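Local structure of methylxanthine N3-demethylase NdmB (Pseudomonas putida, 6ICL) at residues Ile160-Asp165 against Ser257-Ile262; Asp223-Phe228 against Thr249-Met254. The protein catalyses the N3-demethylation of theobromine and related methylxanthines, a step in bacterial caffeine degradation, as a Rieske-type non-haem iron oxygenase. All blocks are in the same frame, centred on the assembly; numbering follows the deposited sequence.

Both contacts involve the large antiparallel sheet of the catalytic domain, on the same side of the chain's centre, their centres about 8 Å apart. Strands 246-253 and 257-264 follow one another in sequence and lie side by side in that sheet. Interaction 2 pairs the first of them with strand 225-230, while interaction 1 sets the segment 160-165, from the connection between strand 146-150 of the Rieske-domain sheet and strand 171-181 of the catalytic sheet, against the second. Along the chain interaction 2 is nested inside the loop that interaction 1 closes. They also touch: Tyr162 N lies 2.8 Å from Thr253 OG1, a probable hydrogen bond, so the interdomain connection is fastened to both strands of the hairpin.

Interaction 1: residues Ile160-Asp165 against Ser257-Ile262; sequences IPYLSD and SVNLEI
Asn259, on strand 257-262 of the catalytic domain's antiparallel sheet, reaches from the sheet to the irregular segment 160-165 that runs across it, and Tyr162 and Ser257 complete most of the contact. With CG anti to the backbone N (chi1 -176°), the amide is carried off the strand to the backbone at Ser164. There Asn259 OD1 accepts the N-H of Ser164 at 2.9 Å, the donor standing well above the carbonyl plane, while Asn259 ND2 gives a weak bond of 3.4 Å to Ser164 OG. An asparagine suits the place because one short side chain offers both acceptor and donor to a segment that lacks regular strand pairing. With an alanine here the Ser164 N-H would probably lose this acceptor and Ser164 OG its weak donor, leaving a gap beside the Tyr162 ring. That ring lies obliquely to the amide, the planes 65° apart, with Tyr162 CE2 3.8 Å from Asn259 ND2; beyond the contact, it makes a cation-pi contact with Arg251. Ser257 is small enough to sit against CB and CG of Pro161, and its OG is hydrogen-bonded to Thr276 OG1 of strand 270-281. Against that hydroxyl the proline packs closely, Pro161 CB lying 3.0 Å from Ser257 OG.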
loop_
_atom_site.group_PDB
_atom_site.type_symbol
_atom_site.label_atom_id
_atom_site.label_comp_id
_atom_site.label_asym_id
_atom_site.label_seq_id
_atom_site.Cartn_x
_atom_site.Cartn_y
_atom_site.Cartn_z
ATOM N N ILE A 160 -31.459 19.440 23.127
ATOM C CA ILE A 160 -30.749 18.242 22.673
ATOM C C ILE A 160 -31.763 17.178 22.264
ATOM O O ILE A 160 -32.743 16.937 22.995
ATOM C CB ILE A 160 -29.811 17.728 23.765
ATOM C CG1 ILE A 160 -28.651 18.708 23.937
ATOM C CG2 ILE A 160 -29.305 16.309 23.420
ATOM C CD1 ILE A 160 -27.906 18.578 25.241
ATOM N N PRO A 161 -31.564 16.538 21.118
ATOM C CA PRO A 161 -32.540 15.579 20.604
ATOM C C PRO A 161 -33.043 14.567 21.618
ATOM O O PRO A 161 -32.352 14.180 22.568
ATOM C CB PRO A 161 -31.768 14.893 19.473
ATOM C CG PRO A 161 -30.992 16.082 18.863
ATOM C CD PRO A 161 -30.589 16.930 20.077
ATOM N N TYR A 162 -34.262 14.109 21.353
ATOM C CA TYR A 162 -34.938 13.159 22.208
ATOM C C TYR A 162 -34.460 11.733 21.954
ATOM O O TYR A 162 -34.458 11.260 20.813
ATOM C CB TYR A 162 -36.446 13.247 21.955
ATOM C CG TYR A 162 -37.201 12.230 22.744
ATOM C CD1 TYR A 162 -37.431 12.417 24.116
ATOM C CD2 TYR A 162 -37.658 11.069 22.140
ATOM C CE1 TYR A 162 -38.101 11.481 24.845
ATOM C CE2 TYR A 162 -38.334 10.127 22.858
ATOM C CZ TYR A 162 -38.558 10.338 24.201
ATOM O OH TYR A 162 -39.233 9.378 24.895
ATOM N N LEU A 163 -34.129 11.026 23.031
ATOM C CA LEU A 163 -33.942 9.583 23.019
ATOM C C LEU A 163 -34.708 9.010 24.200
ATOM O O LEU A 163 -34.651 9.552 25.302
ATOM C CB LEU A 163 -32.458 9.192 23.118
ATOM C CG LEU A 163 -32.117 7.811 23.686
ATOM C CD1 LEU A 163 -32.417 6.704 22.692
ATOM C CD2 LEU A 163 -30.651 7.747 24.163
ATOM N N SER A 164 -35.437 7.927 23.976
ATOM C CA SER A 164 -36.230 7.338 25.042
ATOM C C SER A 164 -35.459 6.206 25.706
ATOM O O SER A 164 -34.655 5.517 25.065
ATOM C CB SER A 164 -37.569 6.821 24.509
ATOM O OG SER A 164 -37.410 5.674 23.693
ATOM N N ASP A 165 -35.710 6.030 27.008
ATOM C CA ASP A 165 -35.339 4.841 27.784
ATOM C C ASP A 165 -33.851 4.721 28.097
ATOM O O ASP A 165 -33.427 3.641 28.529
ATOM C CB ASP A 165 -35.763 3.535 27.099
ATOM C CG ASP A 165 -37.255 3.453 26.861
ATOM O OD1 ASP A 165 -37.727 3.911 25.794
ATOM O OD2 ASP A 165 -37.960 2.919 27.741
ATOM N N SER A 257 -32.551 14.010 13.946
ATOM C CA SER A 257 -32.616 12.877 14.848
ATOM C C SER A 257 -33.847 12.022 14.585
ATOM O O SER A 257 -34.876 12.498 14.080
ATOM C CB SER A 257 -32.612 13.339 16.305
ATOM O OG SER A 257 -31.503 14.188 16.521
ATOM N N VAL A 258 -33.730 10.746 14.940
ATOM C CA VAL A 258 -34.835 9.787 14.861
ATOM C C VAL A 258 -34.795 8.918 16.106
ATOM O O VAL A 258 -33.794 8.239 16.360
ATOM C CB VAL A 258 -34.779 8.879 13.618
ATOM C CG1 VAL A 258 -35.979 7.892 13.642
ATOM C CG2 VAL A 258 -34.783 9.684 12.349
ATOM N N ASN A 259 -35.883 8.912 16.869
ATOM C CA ASN A 259 -36.087 7.935 17.926
ATOM C C ASN A 259 -37.212 7.012 17.468
ATOM O O ASN A 259 -38.368 7.444 17.359
ATOM C CB ASN A 259 -36.419 8.623 19.254
ATOM C CG ASN A 259 -36.537 7.642 20.400
ATOM O OD1 ASN A 259 -35.556 7.365 21.110
ATOM N ND2 ASN A 259 -37.737 7.092 20.588
ATOM N N LEU A 260 -36.869 5.749 17.170
ATOM C CA LEU A 260 -37.836 4.770 16.691
ATOM C C LEU A 260 -38.140 3.793 17.814
ATOM O O LEU A 260 -37.290 2.977 18.190
ATOM C CB LEU A 260 -37.341 4.017 15.460
ATOM C CG LEU A 260 -38.227 2.792 15.164
ATOM C CD1 LEU A 260 -39.733 3.176 14.983
ATOM C CD2 LEU A 260 -37.706 1.984 13.963
ATOM N N GLU A 261 -39.366 3.852 18.324
ATOM C CA GLU A 261 -39.837 2.871 19.284
ATOM C C GLU A 261 -40.581 1.770 18.541
ATOM O O GLU A 261 -41.553 2.040 17.824
ATOM C CB GLU A 261 -40.740 3.520 20.323
ATOM C CG GLU A 261 -41.407 2.490 21.205
ATOM C CD GLU A 261 -42.600 3.056 21.933
ATOM O OE1 GLU A 261 -42.412 3.626 23.030
ATOM O OE2 GLU A 261 -43.711 2.957 21.380
ATOM N N ILE A 262 -40.113 0.537 18.683
ATOM C CA ILE A 262 -40.814 -0.619 18.141
ATOM C C ILE A 262 -41.485 -1.332 19.306
ATOM O O ILE A 262 -40.809 -1.780 20.239
ATOM C CB ILE A 262 -39.879 -1.570 17.388
ATOM C CG1 ILE A 262 -39.098 -0.823 16.294
ATOM C CG2 ILE A 262 -40.688 -2.714 16.798
ATOM C CD1 ILE A 262 -38.391 -1.752 15.327
#

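Interaction 2: residues Asp223-Phe228 against Thr249-Met254; sequences DGELQF and TYRCTM
Glu225 and Arg251 meet across strands 225-228 and 249-253, antiparallel neighbours in the sheet of the catalytic, VanA_C-type domain. The arginine, bent at its third torsion, presents its guanidinium side-on: Arg251 NE binds Glu225 OE1 at 2.7 Å on the syn lone pair, nearly in the guanidinium plane, and Arg251 NH2 binds Glu225 OE2 at 2.9 Å. A glutamate suits this place because both its oxygens answer the arginine's charge. The planes are 31° apart, so this two-pronged salt bridge is somewhat twisted. Gln227, extended alongside Arg251, turns NE2 back to Glu225 OE1 (2.8 Å), arriving from above the carboxylate plane. OE1 is thus gripped by two donors, which should favour the charged carboxylate and fix its rotation. A water links Glu225 OE2 to Thr253 OG1, whose main partner is the backbone N of Tyr162.

On the other face of the sheet, Phe228 and Tyr250, flat rings able to lie face to face, form an offset stack, centroids 4.5 Å apart and planes at 20°. Phe228 CE2 lies over the tyrosine ring near its rim, while Tyr250 CB makes a CH-pi contact over the phenylalanine face. The Phe228 ring reaches this position with CG between its backbone N and carbonyl carbon (chi1 44°). Cys252 adds a slim sulfur, its SG 3.9 Å from Phe228 CE1 and oblique to the ring. Backbone bonds join the pairs Leu226-Cys252 and Phe228-Tyr250, and an almost straight one runs from Met254 N to Gly224 O. Gly224 has a positive phi, readily adopted by glycine.

The Tyr250 side chain is about 10 Å from the bound iron. Helix 337-355 packs on the Phe228 face, where Phe228 meets Ile338, and Met254, just past the strand, meets Trp345 and Leu349. Strand 219-222 flanks one side of the pair, and strand 257-264 the other, with Tyr250 and Cys252 both touching Val258.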
loop_
_atom_site.group_PDB
_atom_site.type_symbol
_atom_site.label_atom_id
_atom_site.label_comp_id
_atom_site.label_asym_id
_atom_site.label_seq_id
_atom_site.Cartn_x
_atom_site.Cartn_y
_atom_site.Cartn_z
ATOM N N ASP A 223 -43.401 20.301 19.538
ATOM C CA ASP A 223 -42.289 20.715 20.396
ATOM C C ASP A 223 -40.924 20.458 19.740
ATOM O O ASP A 223 -40.032 19.854 20.339
ATOM C CB ASP A 223 -42.368 20.008 21.756
ATOM C CG ASP A 223 -43.689 20.266 22.495
ATOM O OD1 ASP A 223 -44.199 21.396 22.426
ATOM O OD2 ASP A 223 -44.205 19.341 23.165
ATOM N N GLY A 224 -40.760 20.920 18.502
ATOM C CA GLY A 224 -39.487 20.766 17.812
ATOM C C GLY A 224 -39.226 19.399 17.205
ATOM O O GLY A 224 -38.116 19.163 16.707
ATOM N N GLU A 225 -40.206 18.497 17.218
ATOM C CA GLU A 225 -40.056 17.133 16.731
ATOM C C GLU A 225 -41.039 16.867 15.597
ATOM O O GLU A 225 -42.186 17.324 15.644
ATOM C CB GLU A 225 -40.315 16.112 17.846
ATOM C CG GLU A 225 -39.596 16.390 19.176
ATOM C CD GLU A 225 -39.809 15.268 20.190
ATOM O OE1 GLU A 225 -40.572 14.314 19.895
ATOM O OE2 GLU A 225 -39.206 15.332 21.282
ATOM N N LEU A 226 -40.600 16.128 14.579
ATOM C CA LEU A 226 -41.539 15.410 13.721
ATOM C C LEU A 226 -41.980 14.140 14.434
ATOM O O LEU A 226 -41.142 13.370 14.918
ATOM C CB LEU A 226 -40.917 15.055 12.372
ATOM C CG LEU A 226 -41.016 16.070 11.240
ATOM C CD1 LEU A 226 -40.323 15.527 10.008
ATOM C CD2 LEU A 226 -42.490 16.417 10.938
ATOM N N GLN A 227 -43.296 13.928 14.523
ATOM C CA GLN A 227 -43.839 12.759 15.190
ATOM C C GLN A 227 -44.810 12.057 14.259
ATOM O O GLN A 227 -45.720 12.685 13.702
ATOM C CB GLN A 227 -44.519 13.138 16.503
ATOM C CG GLN A 227 -43.572 13.772 17.489
ATOM C CD GLN A 227 -44.207 13.985 18.844
ATOM O OE1 GLN A 227 -45.411 13.794 19.008
ATOM N NE2 GLN A 227 -43.397 14.377 19.827
ATOM N N PHE A 228 -44.592 10.764 14.067
ATOM C CA PHE A 228 -45.487 9.965 13.260
ATOM C C PHE A 228 -45.409 8.538 13.763
ATOM O O PHE A 228 -44.466 8.149 14.460
ATOM C CB PHE A 228 -45.153 10.048 11.763
ATOM C CG PHE A 228 -43.674 9.952 11.453
ATOM C CD1 PHE A 228 -42.855 11.064 11.558
ATOM C CD2 PHE A 228 -43.110 8.751 11.054
ATOM C CE1 PHE A 228 -41.497 10.982 11.270
ATOM C CE2 PHE A 228 -41.740 8.665 10.765
ATOM C CZ PHE A 228 -40.947 9.776 10.872
ATOM N N THR A 249 -43.171 3.882 16.319
ATOM C CA THR A 249 -43.509 5.198 16.835
ATOM C C THR A 249 -42.269 6.079 16.763
ATOM O O THR A 249 -41.270 5.804 17.438
ATOM C CB THR A 249 -44.022 5.083 18.272
ATOM O OG1 THR A 249 -45.063 4.095 18.324
ATOM C CG2 THR A 249 -44.560 6.402 18.750
ATOM N N TYR A 250 -42.341 7.142 15.967
ATOM C CA TYR A 250 -41.204 8.012 15.702
ATOM C C TYR A 250 -41.365 9.335 16.424
ATOM O O TYR A 250 -42.383 10.016 16.265
ATOM C CB TYR A 250 -41.042 8.290 14.211
ATOM C CG TYR A 250 -40.717 7.080 13.374
ATOM C CD1 TYR A 250 -41.715 6.190 13.007
ATOM C CD2 TYR A 250 -39.418 6.855 12.906
ATOM C CE1 TYR A 250 -41.452 5.106 12.225
ATOM C CE2 TYR A 250 -39.131 5.754 12.125
ATOM C CZ TYR A 250 -40.165 4.877 11.784
ATOM O OH TYR A 250 -39.937 3.760 11.014
ATOM N N ARG A 251 -40.341 9.707 17.190
ATOM C CA ARG A 251 -40.159 11.070 17.661
ATOM C C ARG A 251 -38.813 11.537 17.141
ATOM O O ARG A 251 -37.780 10.926 17.440
ATOM C CB ARG A 251 -40.224 11.150 19.187
ATOM C CG ARG A 251 -41.607 10.803 19.757
ATOM C CD ARG A 251 -41.618 10.976 21.273
ATOM N NE ARG A 251 -41.164 12.310 21.678
ATOM C CZ ARG A 251 -41.140 12.720 22.941
ATOM N NH1 ARG A 251 -41.545 11.892 23.894
ATOM N NH2 ARG A 251 -40.732 13.945 23.256
ATOM N N CYS A 252 -38.826 12.609 16.355
ATOM C CA CYS A 252 -37.697 12.987 15.511
ATOM C C CYS A 252 -37.332 14.430 15.796
ATOM O O CYS A 252 -37.874 15.322 15.134
ATOM C CB CYS A 252 -38.055 12.801 14.032
ATOM S SG CYS A 252 -38.343 11.102 13.541
ATOM N N THR A 253 -36.416 14.667 16.741
ATOM C CA THR A 253 -36.008 16.042 16.975
ATOM C C THR A 253 -35.339 16.588 15.726
ATOM O O THR A 253 -34.447 15.947 15.153
ATOM C CB THR A 253 -35.054 16.158 18.162
ATOM O OG1 THR A 253 -35.593 15.483 19.297
ATOM C CG2 THR A 253 -34.854 17.594 18.517
ATOM N N MET A 254 -35.783 17.763 15.296
ATOM C CA MET A 254 -35.182 18.431 14.154
ATOM C C MET A 254 -33.802 18.992 14.514
ATOM O O MET A 254 -33.572 19.417 15.650
ATOM C CB MET A 254 -36.102 19.538 13.665
ATOM C CG MET A 254 -37.458 19.011 13.185
ATOM S SD MET A 254 -37.350 18.135 11.610
ATOM C CE MET A 254 -37.020 19.527 10.526
HETATM O O HOH W 1 -35.679 20.850 17.194
HETATM O O HOH W 2 -37.034 16.898 21.265
#